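Local coordinates for epimerase (Methylomonas sp. DH-1, PDB 7CJ7), which epimerises ketoses at C3 with the help of a manganese ion, working fastest on L-ribulose and also interconverting D-allulose and D-fructose, at residues M196-L201 against S229-L234; T97-Y101 against Y141-I147. All blocks are in the same frame, centred on the assembly; numbering follows the deposited sequence.

Interaction 1: M196-L201 against S229-L234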
loop_
_atom_site.group_PDB
_atom_site.type_symbol
_atom_site.label_atom_id
_atom_site.label_comp_id
_atom_site.label_asym_id
_atom_site.label_seq_id
_atom_site.Cartn_x
_atom_site.Cartn_y
_atom_site.Cartn_z
ATOM N N MET A 196 -5.332 4.135 -15.072
ATOM C CA MET A 196 -3.902 4.494 -15.236
ATOM C C MET A 196 -3.727 5.649 -16.234
ATOM O O MET A 196 -2.565 5.952 -16.553
ATOM C CB MET A 196 -3.096 3.273 -15.684
ATOM C CG MET A 196 -3.197 2.093 -14.720
ATOM S SD MET A 196 -2.397 2.416 -13.131
ATOM C CE MET A 196 -0.701 2.573 -13.696
ATOM N N ALA A 197 -4.809 6.300 -16.686
ATOM C CA ALA A 197 -4.756 7.328 -17.757
ATOM C C ALA A 197 -5.043 8.732 -17.212
ATOM O O ALA A 197 -4.382 9.674 -17.674
ATOM C CB ALA A 197 -5.709 6.988 -18.877
ATOM N N LYS A 198 -6.024 8.863 -16.311
ATOM C CA LYS A 198 -6.630 10.155 -15.884
ATOM C C LYS A 198 -5.541 11.163 -15.488
ATOM O O LYS A 198 -5.576 12.309 -15.996
ATOM C CB LYS A 198 -7.618 9.867 -14.746
ATOM C CG LYS A 198 -8.497 11.024 -14.290
ATOM C CD LYS A 198 -9.619 10.548 -13.371
ATOM C CE LYS A 198 -10.319 11.640 -12.589
ATOM N NZ LYS A 198 -11.084 12.557 -13.462
ATOM N N SER A 199 -4.607 10.783 -14.612
ATOM C CA SER A 199 -3.575 11.704 -14.065
ATOM C C SER A 199 -2.569 12.082 -15.150
ATOM O O SER A 199 -2.111 13.240 -15.164
ATOM C CB SER A 199 -2.903 11.115 -12.857
ATOM O OG SER A 199 -3.719 11.320 -11.718
ATOM N N VAL A 200 -2.228 11.140 -16.023
ATOM C CA VAL A 200 -1.250 11.381 -17.120
ATOM C C VAL A 200 -1.857 12.412 -18.075
ATOM O O VAL A 200 -1.173 13.363 -18.421
ATOM C CB VAL A 200 -0.889 10.085 -17.862
ATOM C CG1 VAL A 200 -0.088 10.368 -19.125
ATOM C CG2 VAL A 200 -0.149 9.115 -16.960
ATOM N N LEU A 201 -3.101 12.206 -18.507
ATOM C CA LEU A 201 -3.786 13.131 -19.444
ATOM C C LEU A 201 -3.915 14.516 -18.796
ATOM O O LEU A 201 -3.693 15.509 -19.500
ATOM C CB LEU A 201 -5.150 12.547 -19.824
ATOM C CG LEU A 201 -5.110 11.179 -20.508
ATOM C CD1 LEU A 201 -6.505 10.709 -20.887
ATOM C CD2 LEU A 201 -4.217 11.207 -21.736
ATOM N N SER A 229 -2.817 0.460 -20.543
ATOM C CA SER A 229 -3.531 1.734 -20.292
ATOM C C SER A 229 -2.514 2.843 -20.019
ATOM O O SER A 229 -2.642 3.945 -20.584
ATOM C CB SER A 229 -4.513 1.584 -19.164
ATOM O OG SER A 229 -5.205 2.794 -18.961
ATOM N N PHE A 230 -1.514 2.559 -19.195
ATOM C CA PHE A 230 -0.515 3.569 -18.788
ATOM C C PHE A 230 0.298 4.025 -20.007
ATOM O O PHE A 230 0.439 5.239 -20.207
ATOM C CB PHE A 230 0.406 3.023 -17.703
ATOM C CG PHE A 230 1.391 4.056 -17.237
ATOM C CD1 PHE A 230 0.951 5.187 -16.573
ATOM C CD2 PHE A 230 2.740 3.934 -17.523
ATOM C CE1 PHE A 230 1.850 6.148 -16.142
ATOM C CE2 PHE A 230 3.640 4.896 -17.093
ATOM C CZ PHE A 230 3.192 6.008 -16.418
ATOM N N PHE A 231 0.854 3.097 -20.790
ATOM C CA PHE A 231 1.717 3.470 -21.941
ATOM C C PHE A 231 0.879 4.153 -23.033
ATOM O O PHE A 231 1.389 5.058 -23.717
ATOM C CB PHE A 231 2.527 2.272 -22.432
ATOM C CG PHE A 231 3.658 1.902 -21.508
ATOM C CD1 PHE A 231 4.674 2.803 -21.234
ATOM C CD2 PHE A 231 3.702 0.654 -20.904
ATOM C CE1 PHE A 231 5.719 2.465 -20.387
ATOM C CE2 PHE A 231 4.756 0.313 -20.070
ATOM C CZ PHE A 231 5.760 1.217 -19.813
ATOM N N ALA A 232 -0.385 3.771 -23.183
ATOM C CA ALA A 232 -1.311 4.443 -24.120
ATOM C C ALA A 232 -1.449 5.921 -23.728
ATOM O O ALA A 232 -1.389 6.794 -24.614
ATOM C CB ALA A 232 -2.634 3.727 -24.146
ATOM N N ALA A 233 -1.613 6.205 -22.438
ATOM C CA ALA A 233 -1.788 7.586 -21.931
ATOM C C ALA A 233 -0.500 8.384 -22.169
ATOM O O ALA A 233 -0.592 9.546 -22.578
ATOM C CB ALA A 233 -2.161 7.566 -20.475
ATOM N N LEU A 234 0.670 7.796 -21.903
ATOM C CA LEU A 234 1.969 8.463 -22.173
ATOM C C LEU A 234 2.039 8.839 -23.656
ATOM O O LEU A 234 2.518 9.928 -23.972
ATOM C CB LEU A 234 3.133 7.540 -21.798
ATOM C CG LEU A 234 3.437 7.370 -20.310
ATOM C CD1 LEU A 234 4.766 6.657 -20.143
ATOM C CD2 LEU A 234 3.461 8.695 -19.568
#
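The two residues leading into helix 198-203 come close to helix 227-236: Met196 CA is 5.0 Å from Phe230 CA and Ala197 CA 5.1 Å from Ala233 CA. At Ala197 and Ala233 the single methyl groups suit so short a separation, with Ala197 CB 3.9 Å from Ala233 CB. Val200, in its t rotamer, divides its methyls: CG1 meets Ala233 CB (3.7 Å) and Leu234 CD2 (3.9 Å), although the CA-to-CB bond of Leu234 points away, and CG2 meets Phe230 CE1 (3.7 Å). The CA-to-CB bond of Phe230 points sideways to 196-201, and chi1 near 180° brings the ring edge beside Met196 O, 3.6 Å from Phe230 CD1. That carbonyl is buried without a polar partner. All three chi angles of Met196 are m, so its flexible chain folds back compactly; its CB is 4.1 Å from Phe230 CB, and the side chain also packs on Thr186 and Met189. Phe230 rests on Val210 and Ile212 of strand 207-212. Apolar packing of an outer helix on the start of the preceding one and its lead-in residues, with an aromatic ring reaching the strand between, belongs to the helical layer of a TIM barrel.

Interaction 2: T97-Y101 against Y141-I147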
loop_
_atom_site.group_PDB
_atom_site.type_symbol
_atom_site.label_atom_id
_atom_site.label_comp_id
_atom_site.label_asym_id
_atom_site.label_seq_id
_atom_site.Cartn_x
_atom_site.Cartn_y
_atom_site.Cartn_z
ATOM N N THR A 97 20.962 18.330 -4.495
ATOM C CA THR A 97 21.036 19.150 -5.731
ATOM C C THR A 97 22.506 19.301 -6.139
ATOM O O THR A 97 22.815 19.132 -7.321
ATOM C CB THR A 97 20.342 20.501 -5.537
ATOM O OG1 THR A 97 18.978 20.264 -5.176
ATOM C CG2 THR A 97 20.401 21.357 -6.778
ATOM N N ASP A 98 23.379 19.607 -5.185
ATOM C CA ASP A 98 24.825 19.837 -5.430
ATOM C C ASP A 98 25.450 18.557 -5.993
ATOM O O ASP A 98 26.258 18.642 -6.936
ATOM C CB ASP A 98 25.546 20.265 -4.154
ATOM C CG ASP A 98 25.187 21.657 -3.641
ATOM O OD1 ASP A 98 24.520 22.422 -4.375
ATOM O OD2 ASP A 98 25.609 21.974 -2.518
ATOM N N VAL A 99 25.113 17.410 -5.416
ATOM C CA VAL A 99 25.664 16.099 -5.850
ATOM C C VAL A 99 25.195 15.842 -7.280
ATOM O O VAL A 99 26.022 15.466 -8.116
ATOM C CB VAL A 99 25.246 14.961 -4.909
ATOM C CG1 VAL A 99 25.539 13.594 -5.516
ATOM C CG2 VAL A 99 25.927 15.105 -3.559
ATOM N N LEU A 100 23.902 16.057 -7.544
ATOM C CA LEU A 100 23.312 15.814 -8.879
ATOM C C LEU A 100 24.027 16.697 -9.908
ATOM O O LEU A 100 24.427 16.176 -10.950
ATOM C CB LEU A 100 21.818 16.112 -8.823
ATOM C CG LEU A 100 21.066 15.997 -10.145
ATOM C CD1 LEU A 100 21.101 14.575 -10.683
ATOM C CD2 LEU A 100 19.632 16.457 -9.961
ATOM N N TYR A 101 24.213 17.984 -9.611
ATOM C CA TYR A 101 24.914 18.930 -10.517
ATOM C C TYR A 101 26.328 18.413 -10.810
ATOM O O TYR A 101 26.753 18.429 -11.984
ATOM C CB TYR A 101 24.987 20.338 -9.927
ATOM C CG TYR A 101 25.763 21.307 -10.788
ATOM C CD1 TYR A 101 25.162 21.969 -11.844
ATOM C CD2 TYR A 101 27.107 21.535 -10.560
ATOM C CE1 TYR A 101 25.871 22.857 -12.637
ATOM C CE2 TYR A 101 27.833 22.407 -11.349
ATOM C CZ TYR A 101 27.213 23.072 -12.390
ATOM O OH TYR A 101 27.931 23.948 -13.147
ATOM N N TYR A 141 16.676 27.080 -5.923
ATOM C CA TYR A 141 18.080 26.620 -5.746
ATOM C C TYR A 141 18.514 25.766 -6.944
ATOM O O TYR A 141 19.623 26.014 -7.506
ATOM C CB TYR A 141 18.247 25.852 -4.433
ATOM C CG TYR A 141 19.676 25.546 -4.094
ATOM C CD1 TYR A 141 20.527 26.514 -3.583
ATOM C CD2 TYR A 141 20.196 24.285 -4.325
ATOM C CE1 TYR A 141 21.852 26.225 -3.293
ATOM C CE2 TYR A 141 21.516 23.987 -4.046
ATOM C CZ TYR A 141 22.340 24.947 -3.500
ATOM O OH TYR A 141 23.648 24.633 -3.246
ATOM N N ALA A 142 17.685 24.792 -7.328
ATOM C CA ALA A 142 17.938 23.857 -8.448
ATOM C C ALA A 142 18.018 24.648 -9.756
ATOM O O ALA A 142 18.789 24.258 -10.632
ATOM C CB ALA A 142 16.862 22.798 -8.513
ATOM N N ALA A 143 17.236 25.721 -9.889
ATOM C CA ALA A 143 17.132 26.485 -11.156
ATOM C C ALA A 143 18.498 27.094 -11.477
ATOM O O ALA A 143 18.832 27.233 -12.660
ATOM C CB ALA A 143 16.053 27.537 -11.049
ATOM N N ASP A 144 19.269 27.428 -10.443
ATOM C CA ASP A 144 20.604 28.065 -10.574
ATOM C C ASP A 144 21.614 27.045 -11.124
ATOM O O ASP A 144 22.649 27.486 -11.658
ATOM C CB ASP A 144 21.025 28.673 -9.236
ATOM C CG ASP A 144 20.198 29.888 -8.828
ATOM O OD1 ASP A 144 19.831 30.690 -9.720
ATOM O OD2 ASP A 144 19.924 30.030 -7.619
ATOM N N LYS A 145 21.314 25.741 -11.038
ATOM C CA LYS A 145 22.234 24.643 -11.451
ATOM C C LYS A 145 21.636 23.829 -12.605
ATOM O O LYS A 145 22.113 22.711 -12.840
ATOM C CB LYS A 145 22.531 23.768 -10.233
ATOM C CG LYS A 145 23.266 24.509 -9.128
ATOM C CD LYS A 145 23.885 23.623 -8.084
ATOM C CE LYS A 145 24.828 24.400 -7.189
ATOM N NZ LYS A 145 25.893 23.541 -6.625
ATOM N N GLY A 146 20.625 24.365 -13.295
ATOM C CA GLY A 146 20.021 23.738 -14.488
ATOM C C GLY A 146 19.308 22.434 -14.168
ATOM O O GLY A 146 19.254 21.541 -15.036
ATOM N N ILE A 147 18.730 22.330 -12.975
ATOM C CA ILE A 147 18.099 21.073 -12.490
ATOM C C ILE A 147 16.581 21.273 -12.368
ATOM O O ILE A 147 16.129 22.311 -11.836
ATOM C CB ILE A 147 18.774 20.610 -11.187
ATOM C CG1 ILE A 147 20.154 20.000 -11.476
ATOM C CG2 ILE A 147 17.877 19.653 -10.414
ATOM C CD1 ILE A 147 21.064 19.951 -10.281
HETATM O O HOH W 1 27.525 21.098 -6.983
#
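Asp98 is the polar centre of this contact, its OD1 serving two donors at once. Tyr141 OH gives Asp98 OD1 a hydrogen bond of 2.6 Å, and Lys145 NZ, 2.9 Å from Asp98 OD1, adds a salt bridge. Lysine suits the spot because its long chain can reach across from the turn. A water also bridges the segments: it donates to Asp98 O (2.8 Å) and accepts a weak hydrogen bond from Lys145 NZ (3.0 Å). Thr97 spends its hydroxyl within its own helix, on Leu93 O, leaving its methyl facing 141-147: Thr97 CG2 sits 3.8 Å from Tyr141 CD2 and 3.9 Å from Ala142 CA. Ala142 O takes two amides, Lys145 N and Ile147 N, each at 3.0 Å, as the chain passes through a type I turn from Ala143 to Gly146; the positive phi of Gly146 favours glycine there. Ile147 then packs on helix 83-102: its CG2 lies 3.7 Å from Leu100 CD2 and its CD1 4.0 Å from Tyr101 CB. The C-terminal end of helix 125-143 and the turn after it thus pack against the C-terminal part of helix 83-102, outside the barrel, Thr97 and Leu100 resting on Leu108 of strand 107-112, while Ile147 leads into strand 148-152.

How the interactions relate
Both contacts join consecutive helices of the outer layer around one eight-stranded parallel barrel, but at separate places on the ring. Interaction 2 comes first along the chain, pairing helices 83-102 and 125-143, which flank strand 107-112; interaction 1 follows in series, pairing helices 198-203 and 227-236, which flank strand 207-212, three strands further round. Their centres are 29 Å apart and their nearest atoms about 20 Å, so they do not touch. What they share is the barrel and the site it carries: strand 148-152, entered from interaction 2, ends at Glu152, and strand 207-212, covered by interaction 1, carries His211, both ligands of the same manganese ion.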